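Lambda phage protein with carbohydrate-binding module (Shewanella oneidensis, PDB 2A5Z) is of unknown function but binds magnesium and folds as a jelly-roll resembling carbohydrate-binding modules, so it possibly recognises sugars. Local coordinates at residues Leu108-Lys114 with Met218-Ala224; Pro132-Thr136 with Phe230-Thr236; Ile147-Ser151 with Gly163-Ser168. All blocks are in the same frame, centred on the assembly; numbering follows the deposited sequence.

Contact 1: residues Leu108-Lys114 with Met218-Ala224; sequences LMAIFPK and MFRADNA
Arg220 reaches across to the type I beta turn Met109-Phe112 and holds two of its carbonyls, joining two loops of the jelly-roll that each pass from one sheet to the other: 108-114 follows strand 102-107, while the loop 218-224 leads to strand 226-228. The guanidinium meets Phe112 O end-on with both terminal nitrogens. NH2 makes the straighter bond, 2.8 Å from Phe112 O and in the carbonyl plane, whereas NH1 stands above that plane. Arg220 NH1 also bonds Met109 O at 3.1 Å, on the opposite face of this carbonyl from Phe112 N, the donor that closes the turn. The arginine chain runs extended until chi3 (-78°), where a bend delivers the guanidinium to the turn. Its rotation is further fixed by Asp222, whose OD1 presents the syn lone pair to Arg220 NH1 at 2.9 Å in a salt bridge, and by Asp195, which pairs with NE. Met109, a selenomethionine, folds back at chi3 (67°), so that CE sits 4.2 Å above the plane of the Arg220 guanidinium, over its centre. The same Met109 CE lies 3.8 Å from Met218 SE. At the other end Ile81 of the second subunit packs on Leu108 and Ala110. A water accepts from Met109 N at 2.7 Å and donates to Asn223 O, bridging the two loops; beside it Leu108 CD2 rests 3.9 Å from Ala224 CA.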
ATOM      1  N   LEU C 108      15.197   1.756  -4.463  1.00 15.18           N
ATOM      2  CA  LEU C 108      16.511   2.324  -4.139  1.00 15.44           C
ATOM      3  C   LEU C 108      17.609   1.261  -4.189  1.00 15.91           C
ATOM      4  O   LEU C 108      17.386   0.105  -3.813  1.00 15.92           O
ATOM      5  CB  LEU C 108      16.494   2.971  -2.744  1.00 15.25           C
ATOM      6  CG  LEU C 108      15.595   4.193  -2.551  1.00 15.59           C
ATOM      7  CD1 LEU C 108      15.260   4.407  -1.063  1.00 15.26           C
ATOM      8  CD2 LEU C 108      16.198   5.457  -3.182  1.00 15.15           C
HETATM    9  N   MSE C 109      18.801   1.664  -4.628  1.00 16.03           N
HETATM   10  CA  MSE C 109      19.936   0.737  -4.747  1.00 15.80           C
HETATM   11  C   MSE C 109      20.611   0.421  -3.414  1.00 16.92           C
HETATM   12  O   MSE C 109      21.182  -0.671  -3.252  1.00 17.04           O
HETATM   13  CB  MSE C 109      20.951   1.265  -5.772  1.00 16.10           C
HETATM   14  CG  MSE C 109      20.317   1.518  -7.161  1.00 16.19           C
HETATM   15 SE   MSE C 109      21.446   1.895  -8.525  1.00 12.51          SE
HETATM   16  CE  MSE C 109      22.271   0.304  -8.623  1.00 15.52           C
ATOM     17  N   ALA C 110      20.525   1.351  -2.459  1.00 16.77           N
ATOM     18  CA  ALA C 110      21.187   1.209  -1.150  1.00 17.35           C
ATOM     19  C   ALA C 110      20.823  -0.078  -0.416  1.00 17.90           C
ATOM     20  O   ALA C 110      21.639  -0.642   0.311  1.00 17.72           O
ATOM     21  CB  ALA C 110      20.889   2.421  -0.261  1.00 16.87           C
ATOM     22  N   ILE C 111      19.591  -0.534  -0.621  1.00 18.33           N
ATOM     23  CA  ILE C 111      19.089  -1.724   0.052  1.00 18.70           C
ATOM     24  C   ILE C 111      19.416  -3.014  -0.704  1.00 18.55           C
ATOM     25  O   ILE C 111      19.158  -4.111  -0.214  1.00 18.13           O
ATOM     26  CB  ILE C 111      17.556  -1.617   0.328  1.00 19.29           C
ATOM     27  CG1 ILE C 111      16.769  -1.518  -0.981  1.00 18.97           C
ATOM     28  CG2 ILE C 111      17.256  -0.428   1.267  1.00 18.83           C
ATOM     29  CD1 ILE C 111      15.276  -1.770  -0.827  1.00 18.41           C
ATOM     30  N   PHE C 112      19.966  -2.874  -1.910  1.00 18.23           N
ATOM     31  CA  PHE C 112      20.367  -4.030  -2.712  1.00 17.87           C
ATOM     32  C   PHE C 112      21.863  -3.920  -3.041  1.00 17.54           C
ATOM     33  O   PHE C 112      22.236  -3.611  -4.173  1.00 17.21           O
ATOM     34  CB  PHE C 112      19.529  -4.146  -3.997  1.00 17.68           C
ATOM     35  CG  PHE C 112      18.042  -4.309  -3.756  1.00 18.16           C
ATOM     36  CD1 PHE C 112      17.546  -5.395  -3.033  1.00 18.10           C
ATOM     37  CD2 PHE C 112      17.139  -3.378  -4.268  1.00 18.18           C
ATOM     38  CE1 PHE C 112      16.172  -5.544  -2.806  1.00 18.69           C
ATOM     39  CE2 PHE C 112      15.768  -3.523  -4.059  1.00 18.86           C
ATOM     40  CZ  PHE C 112      15.281  -4.604  -3.327  1.00 18.35           C
ATOM     41  N   PRO C 113      22.732  -4.155  -2.043  1.00 17.71           N
ATOM     42  CA  PRO C 113      24.155  -4.130  -2.347  1.00 17.50           C
ATOM     43  C   PRO C 113      24.504  -5.346  -3.221  1.00 17.76           C
ATOM     44  O   PRO C 113      23.687  -6.271  -3.339  1.00 16.97           O
ATOM     45  CB  PRO C 113      24.809  -4.214  -0.965  1.00 17.59           C
ATOM     46  CG  PRO C 113      23.809  -4.900  -0.117  1.00 18.40           C
ATOM     47  CD  PRO C 113      22.468  -4.474  -0.628  1.00 17.41           C
ATOM     48  N   LYS C 114      25.690  -5.344  -3.827  1.00 18.06           N
ATOM     49  CA  LYS C 114      26.080  -6.408  -4.777  1.00 18.51           C
ATOM     50  C   LYS C 114      25.870  -7.838  -4.268  1.00 18.62           C
ATOM     51  O   LYS C 114      25.474  -8.729  -5.030  1.00 18.67           O
ATOM     52  CB  LYS C 114      27.514  -6.207  -5.298  1.00 18.60           C
ATOM     53  CG  LYS C 114      28.624  -6.250  -4.264  1.00 18.75           C
ATOM     54  CD  LYS C 114      29.960  -5.947  -4.924  1.00 19.20           C
ATOM     55  CE  LYS C 114      31.126  -6.104  -3.969  1.00 21.35           C
ATOM     56  NZ  LYS C 114      31.296  -4.884  -3.120  1.00 25.11           N
HETATM   57  N   MSE C 218      28.047  -2.211 -12.884  1.00 18.51           N
HETATM   58  CA  MSE C 218      26.882  -1.389 -13.198  1.00 17.31           C
HETATM   59  C   MSE C 218      27.012   0.045 -12.670  1.00 18.01           C
HETATM   60  O   MSE C 218      27.790   0.305 -11.730  1.00 18.16           O
HETATM   61  CB  MSE C 218      25.608  -2.049 -12.640  1.00 17.89           C
HETATM   62  CG  MSE C 218      25.386  -1.905 -11.117  1.00 16.85           C
HETATM   63 SE   MSE C 218      23.834  -2.641 -10.512  1.00 13.41          SE
HETATM   64  CE  MSE C 218      24.246  -4.377 -10.620  1.00 13.73           C
ATOM     65  N   PHE C 219      26.263   0.973 -13.272  1.00 17.87           N
ATOM     66  CA  PHE C 219      26.047   2.278 -12.650  1.00 17.78           C
ATOM     67  C   PHE C 219      25.324   2.094 -11.310  1.00 17.99           C
ATOM     68  O   PHE C 219      24.305   1.405 -11.232  1.00 17.52           O
ATOM     69  CB  PHE C 219      25.226   3.234 -13.540  1.00 17.72           C
ATOM     70  CG  PHE C 219      24.678   4.430 -12.784  1.00 17.57           C
ATOM     71  CD1 PHE C 219      25.545   5.375 -12.224  1.00 17.84           C
ATOM     72  CD2 PHE C 219      23.304   4.586 -12.596  1.00 18.04           C
ATOM     73  CE1 PHE C 219      25.054   6.461 -11.499  1.00 16.65           C
ATOM     74  CE2 PHE C 219      22.794   5.674 -11.882  1.00 17.57           C
ATOM     75  CZ  PHE C 219      23.671   6.614 -11.329  1.00 17.80           C
ATOM     76  N   ARG C 220      25.853   2.732 -10.271  1.00 18.30           N
ATOM     77  CA  ARG C 220      25.271   2.648  -8.944  1.00 18.56           C
ATOM     78  C   ARG C 220      25.381   3.989  -8.235  1.00 18.78           C
ATOM     79  O   ARG C 220      26.427   4.618  -8.258  1.00 18.97           O
ATOM     80  CB  ARG C 220      25.961   1.559  -8.116  1.00 18.45           C
ATOM     81  CG  ARG C 220      25.436   1.455  -6.682  1.00 18.45           C
ATOM     82  CD  ARG C 220      26.148   0.373  -5.862  1.00 18.72           C
ATOM     83  NE  ARG C 220      25.668  -0.980  -6.174  1.00 18.96           N
ATOM     84  CZ  ARG C 220      24.591  -1.551  -5.631  1.00 18.55           C
ATOM     85  NH1 ARG C 220      23.844  -0.905  -4.747  1.00 16.98           N
ATOM     86  NH2 ARG C 220      24.261  -2.781  -5.978  1.00 18.91           N
ATOM     87  N   ALA C 221      24.276   4.418  -7.631  1.00 19.04           N
ATOM     88  CA  ALA C 221      24.275   5.499  -6.649  1.00 19.20           C
ATOM     89  C   ALA C 221      23.363   5.058  -5.520  1.00 19.32           C
ATOM     90  O   ALA C 221      22.168   4.800  -5.735  1.00 19.65           O
ATOM     91  CB  ALA C 221      23.798   6.805  -7.263  1.00 18.93           C
ATOM     92  N   ASP C 222      23.939   4.928  -4.323  1.00 19.08           N
ATOM     93  CA  ASP C 222      23.194   4.473  -3.150  1.00 18.59           C
ATOM     94  C   ASP C 222      22.495   5.632  -2.426  1.00 18.57           C
ATOM     95  O   ASP C 222      22.646   5.826  -1.214  1.00 17.89           O
ATOM     96  CB  ASP C 222      24.102   3.675  -2.205  1.00 18.88           C
ATOM     97  CG  ASP C 222      24.434   2.272  -2.744  1.00 19.27           C
ATOM     98  OD1 ASP C 222      23.796   1.811  -3.716  1.00 17.65           O
ATOM     99  OD2 ASP C 222      25.336   1.627  -2.176  1.00 19.82           O
ATOM    100  N   ASN C 223      21.711   6.378  -3.193  1.00 18.39           N
ATOM    101  CA  ASN C 223      20.921   7.498  -2.686  1.00 19.01           C
ATOM    102  C   ASN C 223      19.725   7.705  -3.619  1.00 18.69           C
ATOM    103  O   ASN C 223      19.525   6.916  -4.549  1.00 18.73           O
ATOM    104  CB  ASN C 223      21.782   8.769  -2.554  1.00 18.73           C
ATOM    105  CG  ASN C 223      22.473   9.148  -3.855  1.00 20.85           C
ATOM    106  OD1 ASN C 223      21.828   9.264  -4.899  1.00 21.93           O
ATOM    107  ND2 ASN C 223      23.792   9.339  -3.802  1.00 21.16           N
ATOM    108  N   ALA C 224      18.932   8.746  -3.381  1.00 18.91           N
ATOM    109  CA  ALA C 224      17.698   8.934  -4.145  1.00 19.21           C
ATOM    110  C   ALA C 224      17.878   9.667  -5.480  1.00 19.21           C
ATOM    111  O   ALA C 224      16.891  10.023  -6.110  1.00 19.90           O
ATOM    112  CB  ALA C 224      16.608   9.613  -3.275  1.00 19.66           C
TER
HETATM  113  O   HOH W   1      19.267   4.193  -5.586  1.00 17.26           O
HETATM  114  O   HOH W   2      19.701   4.125  -2.689  1.00 19.43           O

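Contact 2: residues Pro132-Thr136 with Phe230-Thr236; sequences PAQLT and FKTQCKT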
ATOM      1  N   PRO C 132      12.799   7.645 -32.605  1.00 17.94           N
ATOM      2  CA  PRO C 132      14.142   7.910 -32.074  1.00 18.28           C
ATOM      3  C   PRO C 132      14.158   8.611 -30.703  1.00 18.45           C
ATOM      4  O   PRO C 132      15.176   8.581 -30.022  1.00 18.83           O
ATOM      5  CB  PRO C 132      14.795   8.792 -33.150  1.00 18.23           C
ATOM      6  CG  PRO C 132      13.692   9.248 -34.040  1.00 18.41           C
ATOM      7  CD  PRO C 132      12.619   8.213 -33.953  1.00 18.29           C
ATOM      8  N   ALA C 133      13.031   9.192 -30.300  1.00 18.49           N
ATOM      9  CA  ALA C 133      12.911   9.876 -29.012  1.00 18.52           C
ATOM     10  C   ALA C 133      12.691   8.917 -27.829  1.00 18.85           C
ATOM     11  O   ALA C 133      12.807   9.327 -26.662  1.00 18.45           O
ATOM     12  CB  ALA C 133      11.796  10.903 -29.067  1.00 18.47           C
ATOM     13  N   GLN C 134      12.381   7.653 -28.132  1.00 18.83           N
ATOM     14  CA  GLN C 134      12.126   6.649 -27.097  1.00 18.70           C
ATOM     15  C   GLN C 134      13.414   6.106 -26.464  1.00 18.52           C
ATOM     16  O   GLN C 134      14.313   5.626 -27.164  1.00 18.02           O
ATOM     17  CB  GLN C 134      11.278   5.494 -27.640  1.00 18.71           C
ATOM     18  CG  GLN C 134       9.920   5.892 -28.196  1.00 18.13           C
ATOM     19  CD  GLN C 134       9.364   4.882 -29.194  1.00 16.70           C
ATOM     20  OE1 GLN C 134      10.058   3.953 -29.621  1.00 16.58           O
ATOM     21  NE2 GLN C 134       8.103   5.065 -29.579  1.00 16.04           N
ATOM     22  N   LEU C 135      13.482   6.194 -25.133  1.00 18.59           N
ATOM     23  CA  LEU C 135      14.572   5.619 -24.342  1.00 18.97           C
ATOM     24  C   LEU C 135      13.989   4.897 -23.133  1.00 19.00           C
ATOM     25  O   LEU C 135      13.322   5.510 -22.293  1.00 19.09           O
ATOM     26  CB  LEU C 135      15.583   6.699 -23.896  1.00 19.38           C
ATOM     27  CG  LEU C 135      16.711   6.331 -22.906  1.00 19.12           C
ATOM     28  CD1 LEU C 135      17.714   5.334 -23.491  1.00 18.81           C
ATOM     29  CD2 LEU C 135      17.445   7.567 -22.437  1.00 18.89           C
ATOM     30  N   THR C 136      14.234   3.595 -23.070  1.00 18.59           N
ATOM     31  CA  THR C 136      13.792   2.758 -21.964  1.00 18.91           C
ATOM     32  C   THR C 136      14.982   1.977 -21.404  1.00 19.02           C
ATOM     33  O   THR C 136      15.875   1.582 -22.155  1.00 18.81           O
ATOM     34  CB  THR C 136      12.675   1.784 -22.427  1.00 18.88           C
ATOM     35  OG1 THR C 136      11.620   2.539 -23.029  1.00 18.78           O
ATOM     36  CG2 THR C 136      12.102   0.996 -21.262  1.00 18.10           C
ATOM     37  N   PHE C 230      12.484  -0.301 -13.892  1.00 17.29           N
ATOM     38  CA  PHE C 230      12.032   0.016 -15.246  1.00 16.86           C
ATOM     39  C   PHE C 230      11.842   1.518 -15.376  1.00 17.00           C
ATOM     40  O   PHE C 230      11.200   2.143 -14.525  1.00 16.82           O
ATOM     41  CB  PHE C 230      10.707  -0.713 -15.536  1.00 16.80           C
ATOM     42  CG  PHE C 230       9.958  -0.203 -16.752  1.00 16.71           C
ATOM     43  CD1 PHE C 230      10.240  -0.696 -18.021  1.00 16.95           C
ATOM     44  CD2 PHE C 230       8.951   0.756 -16.617  1.00 17.85           C
ATOM     45  CE1 PHE C 230       9.538  -0.235 -19.145  1.00 16.88           C
ATOM     46  CE2 PHE C 230       8.236   1.222 -17.746  1.00 18.36           C
ATOM     47  CZ  PHE C 230       8.536   0.717 -19.006  1.00 16.15           C
ATOM     48  N   LYS C 231      12.401   2.097 -16.434  1.00 16.50           N
ATOM     49  CA  LYS C 231      12.180   3.503 -16.727  1.00 16.41           C
ATOM     50  C   LYS C 231      11.992   3.692 -18.226  1.00 16.62           C
ATOM     51  O   LYS C 231      12.810   3.227 -19.016  1.00 16.88           O
ATOM     52  CB  LYS C 231      13.352   4.358 -16.231  1.00 16.24           C
ATOM     53  CG  LYS C 231      13.112   5.864 -16.332  1.00 16.68           C
ATOM     54  CD  LYS C 231      14.340   6.653 -15.913  1.00 15.88           C
ATOM     55  CE  LYS C 231      14.083   8.137 -16.049  1.00 16.67           C
ATOM     56  NZ  LYS C 231      15.327   8.947 -15.998  1.00 17.19           N
ATOM     57  N   THR C 232      10.924   4.377 -18.611  1.00 16.89           N
ATOM     58  CA  THR C 232      10.713   4.719 -20.014  1.00 17.16           C
ATOM     59  C   THR C 232      10.562   6.230 -20.118  1.00 17.74           C
ATOM     60  O   THR C 232       9.975   6.862 -19.240  1.00 17.85           O
ATOM     61  CB  THR C 232       9.528   3.937 -20.640  1.00 17.00           C
ATOM     62  OG1 THR C 232       9.626   3.964 -22.068  1.00 15.98           O
ATOM     63  CG2 THR C 232       8.168   4.489 -20.191  1.00 16.79           C
ATOM     64  N   GLN C 233      11.106   6.793 -21.191  1.00 18.07           N
ATOM     65  CA  GLN C 233      11.362   8.227 -21.273  1.00 18.85           C
ATOM     66  C   GLN C 233      11.273   8.739 -22.706  1.00 19.28           C
ATOM     67  O   GLN C 233      11.603   8.019 -23.659  1.00 18.85           O
ATOM     68  CB  GLN C 233      12.768   8.516 -20.750  1.00 19.27           C
ATOM     69  CG  GLN C 233      13.083   9.990 -20.507  1.00 19.33           C
ATOM     70  CD  GLN C 233      14.354  10.168 -19.717  1.00 20.49           C
ATOM     71  OE1 GLN C 233      15.321   9.439 -19.923  1.00 23.16           O
ATOM     72  NE2 GLN C 233      14.357  11.121 -18.794  1.00 20.26           N
ATOM     73  N   CYS C 234      10.845   9.990 -22.846  1.00 19.79           N
ATOM     74  CA  CYS C 234      10.872  10.673 -24.136  1.00 20.39           C
ATOM     75  C   CYS C 234      11.933  11.764 -24.103  1.00 20.93           C
ATOM     76  O   CYS C 234      11.911  12.621 -23.225  1.00 21.42           O
ATOM     77  CB  CYS C 234       9.507  11.261 -24.478  1.00 20.24           C
ATOM     78  SG  CYS C 234       9.451  11.973 -26.144  1.00 19.62           S
ATOM     79  N   LYS C 235      12.861  11.718 -25.055  1.00 21.24           N
ATOM     80  CA  LYS C 235      13.989  12.646 -25.097  1.00 21.99           C
ATOM     81  C   LYS C 235      13.641  14.007 -25.692  1.00 22.24           C
ATOM     82  O   LYS C 235      14.422  14.951 -25.569  1.00 22.35           O
ATOM     83  CB  LYS C 235      15.151  12.044 -25.882  1.00 22.13           C
ATOM     84  CG  LYS C 235      15.881  10.921 -25.156  1.00 23.94           C
ATOM     85  CD  LYS C 235      17.142  10.508 -25.909  1.00 26.79           C
ATOM     86  CE  LYS C 235      16.801   9.665 -27.126  1.00 28.65           C
ATOM     87  NZ  LYS C 235      18.021   9.357 -27.923  1.00 30.56           N
ATOM     88  N   THR C 236      12.485  14.100 -26.347  1.00 22.52           N
ATOM     89  CA  THR C 236      12.065  15.342 -26.994  1.00 22.80           C
ATOM     90  C   THR C 236      10.830  15.949 -26.328  1.00 23.05           C
ATOM     91  O   THR C 236      10.164  15.310 -25.495  1.00 23.04           O
ATOM     92  CB  THR C 236      11.786  15.153 -28.506  1.00 22.85           C
ATOM     93  OG1 THR C 236      10.595  14.375 -28.687  1.00 23.06           O
ATOM     94  CG2 THR C 236      12.971  14.482 -29.210  1.00 22.69           C
TER
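This is an antiparallel strand pairing within the larger sheet of the jelly-roll, between 134-136 and 230-234, whose axes run at 166° and approach to 4.6 Å. Strand 230-234 is flanked on its other side by 102-107, and 134-136 by 153-156, so the pair lies inside the sheet. Leu135 and Gln233 form the hydrogen-bonded pair: Leu135 N donates to Gln233 O at 3.0 Å, while the return bond from Gln233 N is weak. Beyond the regular strands Lys235 N still reaches Ala133 O at 2.9 Å, in the carbonyl plane and on a lone pair. On the face carrying Thr136 and Thr232, these side chains lie alongside each other and join OG1 to OG1 at 2.6 Å. Their rotamers differ: Thr136 turns OG1 anti to its carbonyl carbon (chi1 -54°), Thr232 turns it anti to the amide nitrogen (chi1 -161°), and the two oxygens converge. Thr232 OG1 also bonds Ile244 N, which ties the pair to the neighbouring loop. The Thr136 methyl CG2 then approaches Phe230 CE1 at 3.5 Å; the Phe230 ring packs on Ile246 and Ile249 of strand 245-254, in the other sheet. On the opposite face Leu135 and Gln233 point the same way, and Gln233 NE2 is held by Asn100 O, with Leu135 CD2 3.8 Å from Gln233 OE1.

Contact 3: residues Ile147-Ser151 with Gly163-Ser168; sequences ISDRS and GIVKAS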
ATOM      1  N   ILE C 147      19.139  11.848 -17.431  1.00 25.43           N
ATOM      2  CA  ILE C 147      19.364  11.016 -18.615  1.00 25.35           C
ATOM      3  C   ILE C 147      20.856  10.643 -18.800  1.00 24.73           C
ATOM      4  O   ILE C 147      21.253  10.060 -19.822  1.00 24.77           O
ATOM      5  CB  ILE C 147      18.774  11.726 -19.868  1.00 25.49           C
ATOM      6  CG1 ILE C 147      18.682  10.776 -21.063  1.00 26.54           C
ATOM      7  CG2 ILE C 147      19.544  13.015 -20.178  1.00 26.13           C
ATOM      8  CD1 ILE C 147      17.615  11.189 -22.079  1.00 28.39           C
ATOM      9  N   SER C 148      21.656  10.949 -17.783  1.00 23.36           N
ATOM     10  CA  SER C 148      23.113  10.874 -17.867  1.00 22.77           C
ATOM     11  C   SER C 148      23.707   9.519 -17.480  1.00 22.09           C
ATOM     12  O   SER C 148      24.838   9.211 -17.860  1.00 21.85           O
ATOM     13  CB  SER C 148      23.725  11.953 -16.979  1.00 22.30           C
ATOM     14  OG  SER C 148      23.306  11.742 -15.649  1.00 22.36           O
ATOM     15  N   ASP C 149      22.961   8.726 -16.716  1.00 21.64           N
ATOM     16  CA  ASP C 149      23.473   7.452 -16.194  1.00 21.24           C
ATOM     17  C   ASP C 149      22.451   6.321 -16.277  1.00 20.70           C
ATOM     18  O   ASP C 149      21.286   6.495 -15.923  1.00 20.49           O
ATOM     19  CB  ASP C 149      23.921   7.614 -14.737  1.00 21.59           C
ATOM     20  CG  ASP C 149      25.052   8.610 -14.580  1.00 22.88           C
ATOM     21  OD1 ASP C 149      26.216   8.221 -14.806  1.00 23.72           O
ATOM     22  OD2 ASP C 149      24.776   9.779 -14.220  1.00 24.74           O
ATOM     23  N   ARG C 150      22.907   5.161 -16.738  1.00 20.17           N
ATOM     24  CA  ARG C 150      22.079   3.961 -16.799  1.00 19.85           C
ATOM     25  C   ARG C 150      22.932   2.719 -17.063  1.00 19.93           C
ATOM     26  O   ARG C 150      24.049   2.808 -17.593  1.00 19.86           O
ATOM     27  CB  ARG C 150      20.978   4.093 -17.862  1.00 19.52           C
ATOM     28  CG  ARG C 150      21.502   4.415 -19.249  1.00 20.05           C
ATOM     29  CD  ARG C 150      20.396   4.841 -20.187  1.00 20.33           C
ATOM     30  NE  ARG C 150      20.939   5.453 -21.395  1.00 21.89           N
ATOM     31  CZ  ARG C 150      21.259   6.741 -21.501  1.00 21.55           C
ATOM     32  NH1 ARG C 150      21.752   7.213 -22.637  1.00 22.80           N
ATOM     33  NH2 ARG C 150      21.090   7.554 -20.472  1.00 21.67           N
ATOM     34  N   SER C 151      22.383   1.566 -16.705  1.00 19.37           N
ATOM     35  CA  SER C 151      23.073   0.304 -16.866  1.00 20.44           C
ATOM     36  C   SER C 151      22.054  -0.845 -16.848  1.00 19.71           C
ATOM     37  O   SER C 151      21.251  -0.962 -15.918  1.00 19.82           O
ATOM     38  CB  SER C 151      24.135   0.169 -15.765  1.00 19.95           C
ATOM     39  OG  SER C 151      24.311  -1.175 -15.396  1.00 24.99           O
ATOM     40  N   GLY C 163      24.190  -2.444 -21.993  1.00 16.47           N
ATOM     41  CA  GLY C 163      25.140  -1.347 -21.998  1.00 16.71           C
ATOM     42  C   GLY C 163      25.257  -0.605 -20.688  1.00 16.60           C
ATOM     43  O   GLY C 163      24.474  -0.812 -19.773  1.00 16.28           O
ATOM     44  N   ILE C 164      26.275   0.245 -20.613  1.00 16.90           N
ATOM     45  CA  ILE C 164      26.483   1.146 -19.498  1.00 16.80           C
ATOM     46  C   ILE C 164      26.687   2.536 -20.073  1.00 16.82           C
ATOM     47  O   ILE C 164      27.405   2.704 -21.060  1.00 16.61           O
ATOM     48  CB  ILE C 164      27.688   0.718 -18.633  1.00 16.71           C
ATOM     49  CG1 ILE C 164      27.482  -0.706 -18.114  1.00 16.70           C
ATOM     50  CG2 ILE C 164      27.900   1.696 -17.453  1.00 17.27           C
ATOM     51  CD1 ILE C 164      28.676  -1.298 -17.407  1.00 17.96           C
ATOM     52  N   VAL C 165      25.999   3.509 -19.475  1.00 16.94           N
ATOM     53  CA  VAL C 165      26.148   4.921 -19.796  1.00 16.83           C
ATOM     54  C   VAL C 165      26.470   5.635 -18.486  1.00 17.46           C
ATOM     55  O   VAL C 165      25.757   5.483 -17.489  1.00 17.32           O
ATOM     56  CB  VAL C 165      24.867   5.524 -20.449  1.00 17.08           C
ATOM     57  CG1 VAL C 165      24.952   7.056 -20.538  1.00 16.21           C
ATOM     58  CG2 VAL C 165      24.625   4.925 -21.834  1.00 15.77           C
ATOM     59  N   LYS C 166      27.568   6.387 -18.492  1.00 18.08           N
ATOM     60  CA  LYS C 166      28.002   7.139 -17.322  1.00 18.76           C
ATOM     61  C   LYS C 166      28.383   8.541 -17.734  1.00 18.56           C
ATOM     62  O   LYS C 166      29.151   8.728 -18.675  1.00 18.69           O
ATOM     63  CB  LYS C 166      29.180   6.445 -16.651  1.00 19.08           C
ATOM     64  CG  LYS C 166      28.773   5.231 -15.839  1.00 21.33           C
ATOM     65  CD  LYS C 166      29.992   4.497 -15.347  1.00 25.43           C
ATOM     66  CE  LYS C 166      29.613   3.515 -14.269  1.00 28.20           C
ATOM     67  NZ  LYS C 166      30.834   3.181 -13.493  1.00 31.06           N
ATOM     68  N   ALA C 167      27.834   9.528 -17.030  1.00 18.55           N
ATOM     69  CA  ALA C 167      28.009  10.934 -17.394  1.00 18.61           C
ATOM     70  C   ALA C 167      27.755  11.155 -18.889  1.00 18.56           C
ATOM     71  O   ALA C 167      28.487  11.889 -19.555  1.00 18.07           O
ATOM     72  CB  ALA C 167      29.396  11.434 -16.990  1.00 18.86           C
ATOM     73  N   SER C 168      26.718  10.488 -19.393  1.00 18.57           N
ATOM     74  CA  SER C 168      26.245  10.618 -20.781  1.00 19.36           C
ATOM     75  C   SER C 168      27.141   9.969 -21.852  1.00 19.38           C
ATOM     76  O   SER C 168      26.886  10.118 -23.049  1.00 19.68           O
ATOM     77  CB  SER C 168      25.937  12.086 -21.129  1.00 18.99           C
ATOM     78  OG  SER C 168      25.118  12.666 -20.133  1.00 19.77           O
TER
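The backbones of 150-151 and 163-166 run antiparallel at the open end of a beta hairpin (150-156 with 159-166) in the larger jelly-roll sheet, with Arg150 and Val165 as the hydrogen-bonded pair: Val165 N meets Arg150 O at 2.8 Å and nearly straight (175°), and Arg150 N answers to Val165 O at 3.0 Å. Past Lys166 the chain turns through Ala167 and Ser168, both with positive phi, and two further bonds close the pairing. Ser168 N bonds Ser148 O at 2.7 Å, on a lone pair, while Ala167 N comes to Asp149 OD1 at 3.0 Å from above the carboxylate plane. Ser148 OG donates to the other carboxylate oxygen, Asp149 OD2. Arg150 takes CG between its backbone N and carbonyl carbon (chi1 56°) and extends alongside Val165, whose CG1 lies 3.7 Å above the guanidinium plane of Arg150. In that plane, Arg150 NH2 bonds Ile147 O at 2.6 Å from above the carbonyl plane, tying the guanidinium three residues back. Strand 140-142 pairs with 149-151 through Ser142 and Ser140, Leu135 and Val137 of strand 134-137 pack on Arg150, strand 169-178 flanks Ile164, and Phe197 of the other sheet covers Ser151 and Ile164.

From the N terminus the chain first gives 108-114, then 132-136, and both meet partners about a hundred residues later. Contact 3 closes first, a short loop between 147-151 and 163-168 that lies within both longer ones. Next 218-224 closes contact 1, and 230-236 closes contact 2, so these two cross. Contact 1 ties together loops that link the two sheets, whereas contacts 2 and 3 join strands of the larger sheet. Contact 3 touches both others: Ser151 meets Met218 and Phe219, Asp149 meets Phe219, and Ile147 CD1 reaches Leu135, Gln233 and Lys235. Contacts 1 and 2 do not touch, their nearest atoms being about 9 Å apart.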